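Extracellular solute-binding protein family 5 (Brucella melitensis, PDB 4ONY) probably binds peptides or related solutes in the periplasm and delivers them to an ABC transporter for uptake into the cell. Local coordinates at residues A[85-89]-A[100-106]; A[91-95]-A[581-586]; A[434-440]-A[461-467]; A[501-505]-A[514-520]. The contacts are given in a common frame with arbitrary orientation. Residue numbers count along the deposited sequence, not the author numbering.

Contact 1: A[85-89]-A[100-106]; sequences QTLML and SLLAEKV
One carbonyl gathers most of the polar contact here. Leu87 O accepts a good hydrogen bond from Ala103 N at 2.9 Å and a weak one from Leu101 N at 3.3 Å. Leu102 N lies 3.1 Å from Leu87 O, but its angle is poor. Segment 100-106 curls round this oxygen. Leu101 makes the bend with phi/psi of -140/-105, and Leu102 follows at -62/-38. The only bridge is antiparallel and non-hydrogen-bonded, Met88 with Ser100, CA to CA 4.9 Å, with diverging side chains. Leu101 (chi1 t, chi2 p) points toward 85-89 and loses 96 Å² to it. Its CB meets Leu89 CB at 4.2 Å, and its CD2 lies 4.0 Å from Gln85 CB. Leu87 CB packs on Ala103 CB at 4.0 Å. Met88 (m, t, p) reaches along segment 100-106, so that its CE lies 4.0 Å from Val106 CG1. Each segment also has a side-chain to backbone hydrogen bond of its own: Thr86 OG1 to Met88 O at 2.6 Å, and Ser100 OG to Glu104 O at 2.8 Å. Glu104 and Lys105 form a classic beta bulge opposite Thr118. The contact belongs to the beta hairpin of strands 88-90 and 97-108. Strand 114-119 continues the antiparallel sheet beyond it, and its Val115, Phe117 and Leu119 pack on Val106, Ala103 and Leu87.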
# COMPACT_ATOMS: atom_id res chain seq x y z
N GLN A 85 1.74 -17.09 -11.89
CA GLN A 85 0.71 -17.25 -10.89
C GLN A 85 1.25 -17.78 -9.59
O GLN A 85 2.35 -18.32 -9.52
CB GLN A 85 -0.35 -18.19 -11.40
CG GLN A 85 -1.03 -17.72 -12.65
CD GLN A 85 -2.15 -18.65 -13.09
OE1 GLN A 85 -1.95 -19.83 -13.26
NE2 GLN A 85 -3.35 -18.08 -13.27
N THR A 86 0.45 -17.59 -8.57
CA THR A 86 0.73 -18.07 -7.22
C THR A 86 -0.12 -19.32 -6.93
O THR A 86 -1.04 -19.67 -7.71
CB THR A 86 0.36 -17.00 -6.21
OG1 THR A 86 -1.01 -16.64 -6.43
CG2 THR A 86 1.24 -15.81 -6.40
N LEU A 87 0.15 -19.97 -5.81
CA LEU A 87 -0.62 -21.14 -5.46
C LEU A 87 -2.06 -20.76 -5.17
O LEU A 87 -2.99 -21.50 -5.50
CB LEU A 87 0.00 -21.85 -4.27
CG LEU A 87 1.32 -22.54 -4.67
CD1 LEU A 87 2.19 -22.81 -3.44
CD2 LEU A 87 1.07 -23.87 -5.38
N MET A 88 -2.25 -19.61 -4.52
CA MET A 88 -3.61 -19.16 -4.13
C MET A 88 -3.74 -17.69 -4.46
O MET A 88 -2.73 -16.96 -4.51
CB MET A 88 -3.86 -19.41 -2.65
CG MET A 88 -3.72 -20.89 -2.26
SD MET A 88 -4.19 -21.25 -0.56
CE MET A 88 -5.96 -21.04 -0.70
N LEU A 89 -4.97 -17.27 -4.70
CA LEU A 89 -5.27 -15.93 -5.19
C LEU A 89 -5.93 -15.07 -4.13
O LEU A 89 -6.94 -15.45 -3.53
CB LEU A 89 -6.24 -16.03 -6.38
CG LEU A 89 -6.69 -14.74 -7.03
CD1 LEU A 89 -5.55 -14.01 -7.71
CD2 LEU A 89 -7.80 -15.04 -8.02
N SER A 100 -8.43 -20.68 -3.89
CA SER A 100 -7.75 -21.63 -4.77
C SER A 100 -7.32 -21.01 -6.12
O SER A 100 -8.03 -20.19 -6.70
CB SER A 100 -8.63 -22.85 -5.01
OG SER A 100 -8.87 -23.51 -3.77
N LEU A 101 -6.11 -21.32 -6.56
CA LEU A 101 -5.68 -20.98 -7.95
C LEU A 101 -4.88 -22.20 -8.43
O LEU A 101 -5.48 -23.28 -8.62
CB LEU A 101 -4.91 -19.68 -8.00
CG LEU A 101 -4.58 -19.13 -9.39
CD1 LEU A 101 -5.86 -18.84 -10.15
CD2 LEU A 101 -3.68 -17.88 -9.29
N LEU A 102 -3.55 -22.12 -8.50
CA LEU A 102 -2.79 -23.32 -8.91
C LEU A 102 -3.00 -24.48 -7.92
O LEU A 102 -3.08 -25.65 -8.33
CB LEU A 102 -1.30 -23.03 -9.11
CG LEU A 102 -0.91 -22.27 -10.39
CD1 LEU A 102 0.53 -21.84 -10.34
CD2 LEU A 102 -1.13 -23.12 -11.63
N ALA A 103 -3.06 -24.14 -6.64
CA ALA A 103 -3.44 -25.09 -5.61
C ALA A 103 -4.96 -25.18 -5.53
O ALA A 103 -5.64 -24.19 -5.26
CB ALA A 103 -2.85 -24.69 -4.28
N GLU A 104 -5.50 -26.36 -5.81
CA GLU A 104 -6.94 -26.57 -5.73
C GLU A 104 -7.39 -26.68 -4.28
O GLU A 104 -8.48 -26.26 -3.94
CB GLU A 104 -7.34 -27.84 -6.49
CG GLU A 104 -8.85 -28.02 -6.64
CD GLU A 104 -9.22 -29.23 -7.51
OE1 GLU A 104 -8.35 -30.04 -7.87
OE2 GLU A 104 -10.40 -29.35 -7.85
N LYS A 105 -6.54 -27.27 -3.44
CA LYS A 105 -6.82 -27.49 -2.04
C LYS A 105 -5.62 -27.14 -1.18
O LYS A 105 -4.50 -27.22 -1.61
CB LYS A 105 -7.18 -28.96 -1.80
CG LYS A 105 -8.42 -29.44 -2.52
CD LYS A 105 -9.67 -28.90 -1.82
CE LYS A 105 -10.77 -28.37 -2.76
NZ LYS A 105 -11.62 -29.50 -3.26
N VAL A 106 -5.90 -26.77 0.04
CA VAL A 106 -4.92 -26.41 1.02
C VAL A 106 -5.29 -27.06 2.34
O VAL A 106 -6.46 -27.15 2.70
CB VAL A 106 -4.80 -24.88 1.18
CG1 VAL A 106 -6.07 -24.24 1.73
CG2 VAL A 106 -3.64 -24.53 2.06

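Contact 2: A[91-95]-A[581-586]; sequences SRDEP and PLSGYQ
Leu582 lays its side chain (chi1 t, chi2 p) over the backbone where Glu94 meets Pro95. Its CD2 lies 3.7 Å from Glu94 C and 4.1 Å from Pro95 CD. Neither segment holds a helix or strand. Residues 581-584 form a type I beta turn, closed by Gly584 N to Pro581 O at 2.9 Å. Gly584 has phi/psi of 96/-167, a conformation that calls for glycine. Across from the turn, Ser91 makes an ST turn, its OG accepting from Asp93 N at 3.1 Å. The two turns meet with Asp93 beside Leu582 (CA to CA 4.5 Å) and Arg92 beside Ser583 (5.3 Å). Ser583 N donates to Arg92 O at 2.9 Å. Asp93 (chi1 t) accepts from Leu582 N through OD1, also at 2.9 Å. Gln586 OE1 approaches Arg92 CG at 3.4 Å. Two waters fill in round Ser583 OG (chi1 m). One lies 2.9 Å from Ser583 OG and 2.8 Å from Arg92 NH1. The other lies 2.6 Å from Ser583 OG and 2.9 Å from Glu94 O. Nearby, Tyr36 touches both Pro581 and Gln586. The contact joins the 91-95 loop, between strands 88-90 and 97-108, to a loop near the C-terminus. Direct polar links run from turn amides to a carbonyl and a carboxylate, waters link the Ser583 hydroxyl to the Arg92 side chain and the Glu94 carbonyl, and Leu582 adds an apolar contact at Pro95.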
# COMPACT_ATOMS: atom_id res chain seq x y z
N SER A 91 -8.33 -12.49 -2.56
CA SER A 91 -9.54 -11.72 -2.82
C SER A 91 -9.33 -10.24 -2.48
O SER A 91 -8.86 -9.91 -1.39
CB SER A 91 -10.74 -12.19 -2.01
OG SER A 91 -11.83 -11.26 -2.11
N ARG A 92 -9.80 -9.35 -3.33
CA ARG A 92 -9.68 -7.92 -3.05
C ARG A 92 -10.90 -7.32 -2.36
O ARG A 92 -11.05 -6.11 -2.30
CB ARG A 92 -9.33 -7.19 -4.34
CG ARG A 92 -8.02 -7.68 -4.96
CD ARG A 92 -6.83 -7.39 -4.03
NE ARG A 92 -5.58 -8.00 -4.49
CZ ARG A 92 -4.40 -7.92 -3.86
NH1 ARG A 92 -4.27 -7.30 -2.69
NH2 ARG A 92 -3.34 -8.47 -4.40
N ASP A 93 -11.78 -8.19 -1.83
CA ASP A 93 -12.90 -7.77 -1.04
C ASP A 93 -12.79 -8.15 0.41
O ASP A 93 -13.76 -8.01 1.14
CB ASP A 93 -14.20 -8.36 -1.61
CG ASP A 93 -15.44 -7.60 -1.17
OD1 ASP A 93 -15.40 -6.39 -0.96
OD2 ASP A 93 -16.51 -8.23 -1.07
N GLU A 94 -11.65 -8.68 0.83
CA GLU A 94 -11.42 -9.06 2.22
C GLU A 94 -10.07 -8.54 2.69
O GLU A 94 -9.21 -8.30 1.88
CB GLU A 94 -11.44 -10.61 2.38
CG GLU A 94 -12.73 -11.23 1.93
CD GLU A 94 -12.76 -12.75 2.09
OE1 GLU A 94 -12.51 -13.21 3.25
OE2 GLU A 94 -13.06 -13.43 1.05
N PRO A 95 -9.89 -8.37 4.01
CA PRO A 95 -8.60 -7.87 4.48
C PRO A 95 -7.38 -8.72 4.03
O PRO A 95 -6.42 -8.15 3.48
CB PRO A 95 -8.75 -7.90 6.01
CG PRO A 95 -10.24 -7.72 6.24
CD PRO A 95 -10.87 -8.51 5.11
N PRO A 581 -15.23 -3.57 -4.70
CA PRO A 581 -14.92 -4.24 -3.47
C PRO A 581 -14.12 -3.39 -2.49
O PRO A 581 -13.79 -2.23 -2.77
CB PRO A 581 -14.10 -5.43 -3.95
CG PRO A 581 -13.39 -4.94 -5.15
CD PRO A 581 -14.34 -3.98 -5.81
N LEU A 582 -13.81 -3.97 -1.35
CA LEU A 582 -13.06 -3.33 -0.26
C LEU A 582 -11.80 -2.63 -0.74
O LEU A 582 -11.49 -1.52 -0.24
CB LEU A 582 -12.69 -4.38 0.77
CG LEU A 582 -12.14 -3.94 2.16
CD1 LEU A 582 -13.21 -3.17 2.91
CD2 LEU A 582 -11.70 -5.18 2.91
N SER A 583 -11.07 -3.25 -1.69
CA SER A 583 -9.80 -2.69 -2.15
C SER A 583 -9.94 -1.59 -3.20
O SER A 583 -8.94 -1.03 -3.62
CB SER A 583 -8.87 -3.76 -2.69
OG SER A 583 -8.48 -4.70 -1.70
N GLY A 584 -11.16 -1.26 -3.60
CA GLY A 584 -11.35 -0.22 -4.58
C GLY A 584 -11.50 -0.84 -5.96
O GLY A 584 -11.72 -2.05 -6.07
N TYR A 585 -11.42 -0.03 -7.01
CA TYR A 585 -11.70 -0.55 -8.35
C TYR A 585 -10.69 -1.66 -8.68
O TYR A 585 -9.55 -1.60 -8.25
CB TYR A 585 -11.69 0.58 -9.43
CG TYR A 585 -10.29 1.20 -9.63
CD1 TYR A 585 -9.36 0.62 -10.47
CD2 TYR A 585 -9.92 2.33 -8.92
CE1 TYR A 585 -8.07 1.14 -10.60
CE2 TYR A 585 -8.66 2.89 -9.03
CZ TYR A 585 -7.73 2.28 -9.85
OH TYR A 585 -6.48 2.81 -9.97
N GLN A 586 -11.11 -2.61 -9.51
CA GLN A 586 -10.26 -3.73 -9.89
C GLN A 586 -10.28 -3.91 -11.42
O GLN A 586 -11.20 -4.49 -11.98
CB GLN A 586 -10.81 -4.99 -9.23
CG GLN A 586 -10.80 -4.97 -7.74
CD GLN A 586 -9.41 -4.90 -7.22
OE1 GLN A 586 -8.56 -5.69 -7.62
NE2 GLN A 586 -9.14 -3.95 -6.33
O HOH W 1 -5.89 -5.80 -1.02
O HOH W 2 -9.07 -5.76 0.55

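Contact 3: A[434-440]-A[461-467]; sequences FAFEIMT and IAVEIHT
Thr440 and His466 (68 Å² each) and Phe436 (67 Å²) lose the most surface in this pairing of parallel strands. Strands 435-440 and 462-467 run at 24° to each other, with axes 4.6 Å apart at closest approach. The register is Ala435 with Ala462 through to Thr440 with Thr467. At the far end, Thr440 N donates to His466 O at 3.0 Å. Thr440 OG1 (chi1 p) and Thr467 OG1 share a hydrogen bond of 2.7 Å. His466 N donates to Ile438 O at 2.9 Å, and Glu437 OE2 lies 3.6 Å from His466 CB. Phe436 N donates to Ala462 O at 3.1 Å, and Phe436 O accepts from Glu464 N at 2.9 Å. The pattern is completed by Ile438 N to Glu464 O at 2.8 Å and Ala462 N to Phe434 O at 3.1 Å. Phe436 (chi1 p) turns its ring face to Val463 CG2, a CH-pi contact 4.2 Å from the centroid. Ile438 CD1 meets Val463 CG1 at 3.7 Å on the same face. On the face of Glu437 and Glu464, a water joins Glu437 OE2 (2.5 Å) and Glu464 OE1 (2.7 Å); Arg476 forms a salt bridge with Glu437. The pair forms a beta-alpha-beta unit with helix 443-458, which packs on Val463 and Ile465. Strand 462-467 edges the mixed sheet, while strand 484-489 lies beyond 435-440.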
# COMPACT_ATOMS: atom_id res chain seq x y z
N PHE A 434 12.60 30.37 19.21
CA PHE A 434 12.26 29.04 18.70
C PHE A 434 12.33 29.07 17.17
O PHE A 434 11.65 29.87 16.53
CB PHE A 434 10.87 28.58 19.17
CG PHE A 434 10.61 27.12 18.94
CD1 PHE A 434 11.47 26.17 19.45
CD2 PHE A 434 9.51 26.69 18.26
CE1 PHE A 434 11.25 24.79 19.27
CE2 PHE A 434 9.25 25.33 18.08
CZ PHE A 434 10.12 24.37 18.57
N ALA A 435 13.13 28.18 16.62
CA ALA A 435 13.37 28.13 15.20
C ALA A 435 13.70 26.70 14.77
O ALA A 435 14.29 25.96 15.54
CB ALA A 435 14.52 29.03 14.87
N PHE A 436 13.31 26.33 13.56
CA PHE A 436 13.66 25.05 13.04
C PHE A 436 13.59 25.03 11.53
O PHE A 436 13.12 26.00 10.91
CB PHE A 436 12.80 23.93 13.63
CG PHE A 436 11.34 23.99 13.29
CD1 PHE A 436 10.84 23.26 12.21
CD2 PHE A 436 10.44 24.63 14.13
CE1 PHE A 436 9.49 23.25 11.94
CE2 PHE A 436 9.08 24.60 13.89
CZ PHE A 436 8.61 23.92 12.77
N GLU A 437 14.10 23.97 10.94
CA GLU A 437 14.15 23.81 9.49
C GLU A 437 13.19 22.72 8.99
O GLU A 437 13.15 21.60 9.54
CB GLU A 437 15.58 23.42 9.06
CG GLU A 437 15.77 23.16 7.58
CD GLU A 437 17.14 22.61 7.31
OE1 GLU A 437 17.35 21.40 7.38
OE2 GLU A 437 18.04 23.39 6.98
N ILE A 438 12.46 23.00 7.93
CA ILE A 438 11.74 21.96 7.19
C ILE A 438 12.53 21.62 5.91
O ILE A 438 12.68 22.50 5.02
CB ILE A 438 10.32 22.37 6.83
CG1 ILE A 438 9.53 22.75 8.09
CG2 ILE A 438 9.61 21.23 6.11
CD1 ILE A 438 8.13 23.29 7.81
N MET A 439 13.04 20.39 5.82
CA MET A 439 13.76 19.94 4.64
C MET A 439 12.71 19.39 3.66
O MET A 439 11.95 18.42 3.97
CB MET A 439 14.79 18.87 4.98
CG MET A 439 15.64 18.43 3.78
SD MET A 439 17.01 17.27 4.15
CE MET A 439 16.06 15.79 4.72
N THR A 440 12.69 19.99 2.47
CA THR A 440 11.71 19.61 1.43
C THR A 440 12.36 19.06 0.18
O THR A 440 13.51 19.40 -0.13
CB THR A 440 10.90 20.82 1.01
OG1 THR A 440 11.78 21.89 0.68
CG2 THR A 440 10.02 21.25 2.11
N ILE A 461 7.30 31.92 15.74
CA ILE A 461 8.24 30.83 15.45
C ILE A 461 8.90 31.00 14.06
O ILE A 461 8.22 31.18 13.08
CB ILE A 461 7.52 29.48 15.50
CG1 ILE A 461 6.83 29.34 16.84
CG2 ILE A 461 8.50 28.34 15.22
CD1 ILE A 461 5.93 28.14 16.92
N ALA A 462 10.22 30.95 14.01
CA ALA A 462 10.93 31.14 12.77
C ALA A 462 11.19 29.76 12.11
O ALA A 462 11.80 28.87 12.69
CB ALA A 462 12.23 31.87 13.04
N VAL A 463 10.74 29.58 10.89
CA VAL A 463 10.92 28.33 10.20
C VAL A 463 11.66 28.52 8.91
O VAL A 463 11.28 29.36 8.14
CB VAL A 463 9.53 27.75 9.86
CG1 VAL A 463 9.66 26.46 9.08
CG2 VAL A 463 8.74 27.53 11.12
N GLU A 464 12.72 27.76 8.68
CA GLU A 464 13.49 27.82 7.44
C GLU A 464 13.06 26.67 6.52
O GLU A 464 12.94 25.54 6.98
CB GLU A 464 14.98 27.71 7.75
CG GLU A 464 15.49 28.78 8.73
CD GLU A 464 16.79 28.41 9.40
OE1 GLU A 464 17.34 27.27 9.26
OE2 GLU A 464 17.28 29.26 10.14
N ILE A 465 12.76 26.96 5.28
CA ILE A 465 12.43 25.90 4.34
C ILE A 465 13.62 25.69 3.45
O ILE A 465 14.06 26.61 2.78
CB ILE A 465 11.16 26.24 3.53
CG1 ILE A 465 9.97 26.32 4.50
CG2 ILE A 465 10.89 25.15 2.51
CD1 ILE A 465 8.76 26.99 3.93
N HIS A 466 14.17 24.49 3.44
CA HIS A 466 15.38 24.24 2.71
C HIS A 466 15.15 23.08 1.73
O HIS A 466 14.94 21.94 2.17
CB HIS A 466 16.44 23.87 3.75
CG HIS A 466 17.80 23.70 3.17
ND1 HIS A 466 18.51 22.51 3.26
CD2 HIS A 466 18.57 24.53 2.44
CE1 HIS A 466 19.65 22.62 2.61
NE2 HIS A 466 19.72 23.85 2.12
N THR A 467 15.12 23.35 0.43
CA THR A 467 14.95 22.30 -0.56
C THR A 467 16.29 21.66 -0.92
O THR A 467 17.26 22.36 -1.18
CB THR A 467 14.23 22.75 -1.84
OG1 THR A 467 12.85 22.88 -1.56
CG2 THR A 467 14.31 21.65 -2.97
O HOH W 3 18.13 25.93 7.08

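Contact 4: A[501-505]-A[514-520]; sequences LRWGS and FNFAGVA
A helix end and the turn that folds back against it make up this contact. Helix 499-503 stops at Trp503, and Gly504 is the first residue to leave helical angles (-70/145). Segment 514-520 has an inverse gamma turn centred on Asn515 (-88/73), overlapping a type I beta turn that starts at Asn515 and is closed by Gly518 N to Asn515 O at 3.1 Å. Gly518 has positive phi (71/41), which favours glycine. The CA atoms of the two segments lie nearest at Arg502 and Asn515 (4.4 Å) and at Ser505 and Ala520 (3.8 Å). Phe514 N donates weakly to Leu501 O at 3.1 Å. Asn515 CA makes a CA-H...O contact with Arg502 O at 3.1 Å. The Asn515 side chain (chi1 t) spans the turn: OD1 accepts from Val519 N at 2.8 Å, and ND2 donates to Val519 O at 2.9 Å. ND2 also gives a weak bond to Gly504 O at 3.2 Å. Trp503 (chi1 m) meets Val519 CG2 with its ring edge, CE3 to CG2 3.7 Å. Leu501 CB lies at the edge of the Phe514 ring, 4.3 Å from CD2. Ser505 CB touches Ala520 CB at 3.6 Å, while Ser505 OG bonds to Asp525. Asn515 thus holds its own turn with good bonds, whereas the hydrogen bonds between the segments are weak, which leaves their fit to rest largely on close packing.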
# COMPACT_ATOMS: atom_id res chain seq x y z
N LEU A 501 10.10 -1.51 11.90
CA LEU A 501 11.09 -0.61 11.32
C LEU A 501 10.55 0.80 11.13
O LEU A 501 11.33 1.75 10.90
CB LEU A 501 11.70 -1.17 10.03
CG LEU A 501 12.80 -2.21 10.33
CD1 LEU A 501 13.15 -3.01 9.08
CD2 LEU A 501 14.09 -1.57 10.88
N ARG A 502 9.24 0.96 11.28
CA ARG A 502 8.63 2.27 11.26
C ARG A 502 8.59 2.92 12.61
O ARG A 502 8.76 4.14 12.72
CB ARG A 502 7.19 2.19 10.81
CG ARG A 502 7.03 1.77 9.39
CD ARG A 502 5.56 1.70 9.01
NE ARG A 502 5.46 1.23 7.63
CZ ARG A 502 4.34 1.14 6.95
NH1 ARG A 502 3.19 1.44 7.52
NH2 ARG A 502 4.37 0.69 5.71
N TRP A 503 8.23 2.13 13.63
CA TRP A 503 7.85 2.66 14.95
C TRP A 503 8.55 2.01 16.17
O TRP A 503 8.45 2.53 17.28
CB TRP A 503 6.34 2.45 15.16
CG TRP A 503 5.47 2.96 14.09
CD1 TRP A 503 4.66 2.23 13.26
CD2 TRP A 503 5.25 4.34 13.75
NE1 TRP A 503 3.97 3.09 12.41
CE2 TRP A 503 4.29 4.37 12.71
CE3 TRP A 503 5.76 5.54 14.24
CZ2 TRP A 503 3.85 5.56 12.13
CZ3 TRP A 503 5.29 6.74 13.67
CH2 TRP A 503 4.36 6.73 12.63
N GLY A 504 9.25 0.88 15.94
CA GLY A 504 9.81 0.12 17.01
C GLY A 504 10.96 0.83 17.67
O GLY A 504 11.75 1.52 17.01
N SER A 505 11.10 0.65 18.97
CA SER A 505 12.07 1.45 19.69
C SER A 505 13.52 1.12 19.27
O SER A 505 14.33 2.01 19.14
CB SER A 505 11.84 1.34 21.21
OG SER A 505 12.04 0.01 21.58
N PHE A 514 13.18 3.20 8.92
CA PHE A 514 12.06 4.07 8.48
C PHE A 514 11.41 4.79 9.67
O PHE A 514 10.28 5.33 9.55
CB PHE A 514 11.03 3.23 7.70
CG PHE A 514 11.62 2.60 6.46
CD1 PHE A 514 11.78 3.35 5.29
CD2 PHE A 514 12.07 1.29 6.47
CE1 PHE A 514 12.37 2.81 4.15
CE2 PHE A 514 12.67 0.73 5.34
CZ PHE A 514 12.83 1.49 4.19
N ASN A 515 12.08 4.79 10.81
CA ASN A 515 11.51 5.45 12.01
C ASN A 515 11.92 6.92 11.99
O ASN A 515 12.80 7.35 12.75
CB ASN A 515 12.04 4.75 13.26
CG ASN A 515 11.33 5.19 14.55
OD1 ASN A 515 10.63 6.21 14.62
ND2 ASN A 515 11.48 4.37 15.55
N PHE A 516 11.32 7.68 11.10
CA PHE A 516 11.76 9.06 10.87
C PHE A 516 11.51 9.98 12.04
O PHE A 516 12.24 10.93 12.21
CB PHE A 516 11.14 9.59 9.58
CG PHE A 516 11.52 8.74 8.38
CD1 PHE A 516 12.87 8.51 8.04
CD2 PHE A 516 10.57 8.16 7.61
CE1 PHE A 516 13.22 7.73 6.96
CE2 PHE A 516 10.92 7.37 6.52
CZ PHE A 516 12.23 7.18 6.19
N ALA A 517 10.46 9.73 12.83
CA ALA A 517 10.20 10.56 14.02
C ALA A 517 11.04 10.17 15.23
O ALA A 517 11.11 10.95 16.21
CB ALA A 517 8.74 10.51 14.41
N GLY A 518 11.72 9.02 15.17
CA GLY A 518 12.50 8.54 16.30
C GLY A 518 11.62 8.07 17.46
O GLY A 518 11.90 8.34 18.62
N VAL A 519 10.52 7.37 17.14
CA VAL A 519 9.64 6.82 18.19
C VAL A 519 10.37 5.72 18.95
O VAL A 519 11.01 4.85 18.32
CB VAL A 519 8.36 6.28 17.56
CG1 VAL A 519 7.42 5.72 18.62
CG2 VAL A 519 7.66 7.38 16.79
N ALA A 520 10.30 5.76 20.28
CA ALA A 520 10.83 4.70 21.17
C ALA A 520 10.06 4.69 22.48
O ALA A 520 10.39 5.42 23.43
CB ALA A 520 12.33 4.85 21.45

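Contacts 1 and 2 lie close together, with centres 18 Å apart. Their segments adjoin along the chain around strand 88-90, and the two contacts alternate in sequence. Contact 2 returns the chain's C-terminal part to this region, so contacts 3 and 4 are nested inside the loop it closes. Contact 3 comes before contact 4; their centres are 22 Å apart, on the same side of the chain's centre. Contact 3 lies in the mixed sheet containing strand 484-489, which also touches Arg502 and Trp503 of contact 4. Contacts 1 and 3 are 52 Å apart between centres, on opposite sides of the chain's centre. This spread is consistent with the two-lobed build of periplasmic solute-binding proteins.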